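Local atomic coordinates of precorrin-2 dehydrogenase (Bacillus megaterium, PDB entry 3DFZ), a protein that catalyses the NAD-dependent dehydrogenation of precorrin-2 to sirohydrochlorin, a precursor of both siroheme and anaerobically made adenosylcobalamin. Residues Ser168-Cys179 against Tyr205-Leu216. Sequence-based numbering, arbitrary orientation.
Sequences SYTQYTQFLYEC and YRLSLVKQREFL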
loop_
_atom_site.group_PDB
_atom_site.type_symbol
_atom_site.label_atom_id
_atom_site.label_comp_id
_atom_site.label_asym_id
_atom_site.label_seq_id
_atom_site.Cartn_x
_atom_site.Cartn_y
_atom_site.Cartn_z
ATOM N N SER B 168 -4.725 23.530 0.541
ATOM C CA SER B 168 -3.867 24.021 1.617
ATOM C C SER B 168 -2.773 23.025 1.960
ATOM O O SER B 168 -1.680 23.441 2.304
ATOM C CB SER B 168 -4.659 24.359 2.891
ATOM O OG SER B 168 -5.256 23.202 3.447
ATOM N N TYR B 169 -3.049 21.723 1.871
ATOM C CA TYR B 169 -2.006 20.720 2.168
ATOM C C TYR B 169 -0.907 20.674 1.081
ATOM O O TYR B 169 0.229 20.295 1.346
ATOM C CB TYR B 169 -2.625 19.348 2.426
ATOM C CG TYR B 169 -3.313 19.282 3.776
ATOM C CD1 TYR B 169 -2.636 18.798 4.892
ATOM C CD2 TYR B 169 -4.619 19.754 3.948
ATOM C CE1 TYR B 169 -3.236 18.771 6.137
ATOM C CE2 TYR B 169 -5.234 19.711 5.195
ATOM C CZ TYR B 169 -4.533 19.223 6.282
ATOM O OH TYR B 169 -5.126 19.143 7.516
ATOM N N THR B 170 -1.246 21.108 -0.127
ATOM C CA THR B 170 -0.270 21.119 -1.212
ATOM C C THR B 170 0.846 22.128 -0.919
ATOM O O THR B 170 2.028 21.791 -1.026
ATOM C CB THR B 170 -0.949 21.384 -2.569
ATOM O OG1 THR B 170 -2.038 20.459 -2.747
ATOM C CG2 THR B 170 0.027 21.229 -3.703
ATOM N N GLN B 171 0.464 23.346 -0.554
ATOM C CA GLN B 171 1.385 24.390 -0.169
ATOM C C GLN B 171 2.145 24.080 1.158
ATOM O O GLN B 171 3.324 24.435 1.331
ATOM C CB GLN B 171 0.581 25.695 0.013
ATOM C CG GLN B 171 1.438 26.939 0.216
ATOM C CD GLN B 171 2.036 27.075 1.603
ATOM O OE1 GLN B 171 1.455 26.619 2.603
ATOM N NE2 GLN B 171 3.203 27.747 1.682
ATOM N N TYR B 172 1.422 23.492 2.099
ATOM C CA TYR B 172 1.940 23.192 3.437
ATOM C C TYR B 172 3.040 22.123 3.418
ATOM O O TYR B 172 4.045 22.257 4.106
ATOM C CB TYR B 172 0.767 22.769 4.337
ATOM C CG TYR B 172 1.117 22.474 5.789
ATOM C CD1 TYR B 172 2.007 23.281 6.511
ATOM C CD2 TYR B 172 0.546 21.392 6.439
ATOM C CE1 TYR B 172 2.298 23.004 7.815
ATOM C CE2 TYR B 172 0.838 21.119 7.763
ATOM C CZ TYR B 172 1.693 21.926 8.441
ATOM O OH TYR B 172 1.941 21.628 9.763
ATOM N N THR B 173 2.866 21.065 2.630
ATOM C CA THR B 173 3.908 20.031 2.600
ATOM C C THR B 173 5.137 20.541 1.859
ATOM O O THR B 173 6.232 20.010 2.040
ATOM C CB THR B 173 3.413 18.672 2.034
ATOM O OG1 THR B 173 2.773 18.863 0.748
ATOM C CG2 THR B 173 2.424 18.065 3.012
ATOM N N GLN B 174 4.952 21.590 1.054
ATOM C CA GLN B 174 6.085 22.289 0.452
ATOM C C GLN B 174 6.845 23.078 1.500
ATOM O O GLN B 174 8.074 23.038 1.517
ATOM C CB GLN B 174 5.658 23.183 -0.746
ATOM C CG GLN B 174 6.787 24.065 -1.339
ATOM C CD GLN B 174 7.996 23.275 -1.923
ATOM O OE1 GLN B 174 7.863 22.134 -2.380
ATOM N NE2 GLN B 174 9.169 23.905 -1.910
ATOM N N PHE B 175 6.123 23.830 2.347
ATOM C CA PHE B 175 6.742 24.438 3.548
ATOM C C PHE B 175 7.465 23.393 4.394
ATOM O O PHE B 175 8.617 23.583 4.772
ATOM C CB PHE B 175 5.690 25.184 4.403
ATOM C CG PHE B 175 6.127 25.451 5.853
ATOM C CD1 PHE B 175 7.018 26.479 6.155
ATOM C CD2 PHE B 175 5.635 24.671 6.903
ATOM C CE1 PHE B 175 7.428 26.733 7.490
ATOM C CE2 PHE B 175 6.038 24.920 8.256
ATOM C CZ PHE B 175 6.933 25.960 8.540
ATOM N N LEU B 176 6.773 22.302 4.716
ATOM C CA LEU B 176 7.356 21.265 5.587
ATOM C C LEU B 176 8.585 20.635 4.997
ATOM O O LEU B 176 9.492 20.243 5.735
ATOM C CB LEU B 176 6.336 20.153 5.927
ATOM C CG LEU B 176 5.129 20.556 6.786
ATOM C CD1 LEU B 176 4.124 19.408 6.881
ATOM C CD2 LEU B 176 5.595 20.982 8.174
ATOM N N TYR B 177 8.602 20.492 3.674
ATOM C CA TYR B 177 9.749 19.892 2.971
ATOM C C TYR B 177 10.984 20.790 3.116
ATOM O O TYR B 177 12.055 20.315 3.529
ATOM C CB TYR B 177 9.427 19.615 1.492
ATOM C CG TYR B 177 10.564 18.877 0.781
ATOM C CD1 TYR B 177 10.765 17.503 0.984
ATOM C CD2 TYR B 177 11.438 19.552 -0.060
ATOM C CE1 TYR B 177 11.800 16.838 0.370
ATOM C CE2 TYR B 177 12.462 18.901 -0.679
ATOM C CZ TYR B 177 12.655 17.541 -0.465
ATOM O OH TYR B 177 13.692 16.877 -1.094
ATOM N N GLU B 178 10.828 22.083 2.809
ATOM C CA GLU B 178 11.909 23.048 2.998
ATOM C C GLU B 178 12.410 23.076 4.444
ATOM O O GLU B 178 13.605 23.110 4.675
ATOM C CB GLU B 178 11.490 24.439 2.529
ATOM C CG GLU B 178 12.548 25.521 2.666
ATOM C CD GLU B 178 12.120 26.846 2.032
ATOM O OE1 GLU B 178 11.107 26.884 1.283
ATOM O OE2 GLU B 178 12.824 27.849 2.254
ATOM N N CYS B 179 11.504 23.062 5.418
ATOM C CA CYS B 179 11.935 22.974 6.824
ATOM C C CYS B 179 12.782 21.740 7.089
ATOM O O CYS B 179 13.788 21.856 7.739
ATOM C CB CYS B 179 10.751 22.971 7.793
ATOM S SG CYS B 179 9.803 24.475 7.819
ATOM N N TYR B 205 0.192 26.546 11.375
ATOM C CA TYR B 205 1.346 26.490 10.477
ATOM C C TYR B 205 0.906 26.281 9.060
ATOM O O TYR B 205 1.492 26.858 8.151
ATOM C CB TYR B 205 2.341 25.397 10.893
ATOM C CG TYR B 205 3.337 25.911 11.909
ATOM C CD1 TYR B 205 3.118 25.741 13.278
ATOM C CD2 TYR B 205 4.453 26.635 11.497
ATOM C CE1 TYR B 205 4.009 26.225 14.209
ATOM C CE2 TYR B 205 5.362 27.141 12.427
ATOM C CZ TYR B 205 5.129 26.931 13.791
ATOM O OH TYR B 205 6.032 27.410 14.729
ATOM N N ARG B 206 -0.129 25.463 8.879
ATOM C CA ARG B 206 -0.716 25.211 7.561
ATOM C C ARG B 206 -1.394 26.456 6.944
ATOM O O ARG B 206 -1.318 26.666 5.729
ATOM C CB ARG B 206 -1.724 24.053 7.643
ATOM C CG ARG B 206 -2.369 23.716 6.306
ATOM C CD ARG B 206 -3.052 22.379 6.292
ATOM N NE ARG B 206 -3.946 22.220 7.447
ATOM C CZ ARG B 206 -5.253 22.466 7.444
ATOM N NH1 ARG B 206 -5.844 22.890 6.319
ATOM N NH2 ARG B 206 -5.960 22.306 8.570
ATOM N N LEU B 207 -2.008 27.287 7.784
ATOM C CA LEU B 207 -3.035 28.247 7.337
ATOM C C LEU B 207 -2.605 29.669 7.618
ATOM O O LEU B 207 -3.346 30.605 7.390
ATOM C CB LEU B 207 -4.405 27.910 7.982
ATOM C CG LEU B 207 -5.025 26.560 7.532
ATOM C CD1 LEU B 207 -6.211 26.077 8.360
ATOM C CD2 LEU B 207 -5.386 26.564 6.045
ATOM N N SER B 208 -1.382 29.811 8.120
ATOM C CA SER B 208 -0.746 31.102 8.271
ATOM C C SER B 208 0.621 31.167 7.578
ATOM O O SER B 208 1.557 30.464 7.947
ATOM C CB SER B 208 -0.638 31.498 9.748
ATOM O OG SER B 208 0.212 32.613 9.886
ATOM N N LEU B 209 0.732 32.051 6.586
ATOM C CA LEU B 209 1.982 32.220 5.836
ATOM C C LEU B 209 2.999 33.047 6.626
ATOM O O LEU B 209 4.190 32.904 6.431
ATOM C CB LEU B 209 1.725 32.832 4.459
ATOM C CG LEU B 209 1.067 31.977 3.358
ATOM C CD1 LEU B 209 1.042 32.715 2.002
ATOM C CD2 LEU B 209 1.668 30.563 3.157
ATOM N N VAL B 210 2.521 33.902 7.526
ATOM C CA VAL B 210 3.396 34.634 8.448
ATOM C C VAL B 210 4.122 33.626 9.339
ATOM O O VAL B 210 5.343 33.646 9.443
ATOM C CB VAL B 210 2.576 35.650 9.317
ATOM C CG1 VAL B 210 3.320 36.108 10.568
ATOM C CG2 VAL B 210 2.164 36.829 8.505
ATOM N N LYS B 211 3.350 32.775 9.998
ATOM C CA LYS B 211 3.868 31.734 10.878
ATOM C C LYS B 211 4.962 30.954 10.158
ATOM O O LYS B 211 6.060 30.757 10.698
ATOM C CB LYS B 211 2.725 30.783 11.227
ATOM C CG LYS B 211 2.993 29.781 12.330
ATOM C CD LYS B 211 2.858 30.406 13.665
ATOM C CE LYS B 211 3.010 29.377 14.757
ATOM N NZ LYS B 211 2.619 29.893 16.080
ATOM N N GLN B 212 4.643 30.519 8.932
ATOM C CA GLN B 212 5.557 29.738 8.124
ATOM C C GLN B 212 6.852 30.520 7.897
ATOM O O GLN B 212 7.929 30.059 8.284
ATOM C CB GLN B 212 4.908 29.344 6.789
ATOM C CG GLN B 212 3.957 28.140 6.847
ATOM C CD GLN B 212 3.495 27.772 5.488
ATOM O OE1 GLN B 212 4.094 28.206 4.520
ATOM N NE2 GLN B 212 2.418 26.984 5.381
ATOM N N ARG B 213 6.726 31.714 7.319
ATOM C CA ARG B 213 7.865 32.560 6.971
ATOM C C ARG B 213 8.757 32.958 8.117
ATOM O O ARG B 213 9.970 32.934 7.981
ATOM C CB ARG B 213 7.402 33.802 6.218
ATOM C CG ARG B 213 6.801 33.464 4.881
ATOM C CD ARG B 213 5.911 34.576 4.385
ATOM N NE ARG B 213 5.290 34.199 3.113
ATOM C CZ ARG B 213 4.782 35.068 2.246
ATOM N NH1 ARG B 213 4.767 36.379 2.524
ATOM N NH2 ARG B 213 4.270 34.625 1.122
ATOM N N GLU B 214 8.162 33.325 9.245
ATOM C CA GLU B 214 8.919 33.637 10.466
ATOM C C GLU B 214 9.675 32.434 11.038
ATOM O O GLU B 214 10.689 32.620 11.699
ATOM C CB GLU B 214 8.005 34.225 11.551
ATOM C CG GLU B 214 7.352 35.526 11.153
ATOM C CD GLU B 214 6.574 36.212 12.267
ATOM O OE1 GLU B 214 6.154 35.559 13.278
ATOM O OE2 GLU B 214 6.396 37.436 12.114
ATOM N N PHE B 215 9.150 31.226 10.831
ATOM C CA PHE B 215 9.836 30.007 11.256
ATOM C C PHE B 215 11.034 29.699 10.355
ATOM O O PHE B 215 12.098 29.310 10.855
ATOM C CB PHE B 215 8.909 28.793 11.267
ATOM C CG PHE B 215 9.584 27.545 11.754
ATOM C CD1 PHE B 215 9.786 27.338 13.125
ATOM C CD2 PHE B 215 10.067 26.596 10.851
ATOM C CE1 PHE B 215 10.437 26.179 13.581
ATOM C CE2 PHE B 215 10.710 25.458 11.293
ATOM C CZ PHE B 215 10.903 25.247 12.663
ATOM N N LEU B 216 10.856 29.886 9.040
ATOM C CA LEU B 216 11.957 29.768 8.076
ATOM C C LEU B 216 13.096 30.706 8.443
ATOM O O LEU B 216 14.250 30.279 8.462
ATOM C CB LEU B 216 11.503 30.054 6.630
ATOM C CG LEU B 216 10.556 29.019 6.035
ATOM C CD1 LEU B 216 9.838 29.564 4.802
ATOM C CD2 LEU B 216 11.296 27.689 5.736
#
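In the helical C-terminal domain of SirC, segment 168-179 of helix 168-184 runs nearly parallel (11°) to segment 209-216 of helix 209-218, and the short helix 203-207 brings Tyr-205 and Arg-206 against the same helix 168-184. Phe-175 is the knob, set among Tyr-205, Gln-212, Phe-215 and Leu-216. One face of its ring carries CG of Gln-212, 3.6 Å from the ring centroid, and the Gln-212 amide continues the stack over Phe-175 CB. With its chain extended beyond CG (chi2 -175°), Gln-212 meets Gln-171 amide to amide: the nearly coplanar groups exchange two hydrogen bonds, Gln-212 NE2 to Gln-171 OE1 and Gln-171 NE2 to Gln-212 OE1, both 3.0 Å and each using an in-plane lone pair. Gln-212 NE2 also donates to Tyr-205 O, tying helix 203-207 to helix 209-218. A leucine in place of Gln-212 would probably leave the Gln-171 amide without its mate and Tyr-205 O without this donor. Arg-206 lays CB over the Tyr-172 ring and CD over the Tyr-169 ring; the bend at chi3 (50°) brings its guanidinium over the hydroxyl end of the latter, planes 10° apart. Asp-203 forms a salt bridge with Arg-206 NH2, while Ser-168 OG, also bonded to Asp-166, accepts from Arg-206 NH1 at 2.9 Å, in the guanidinium plane.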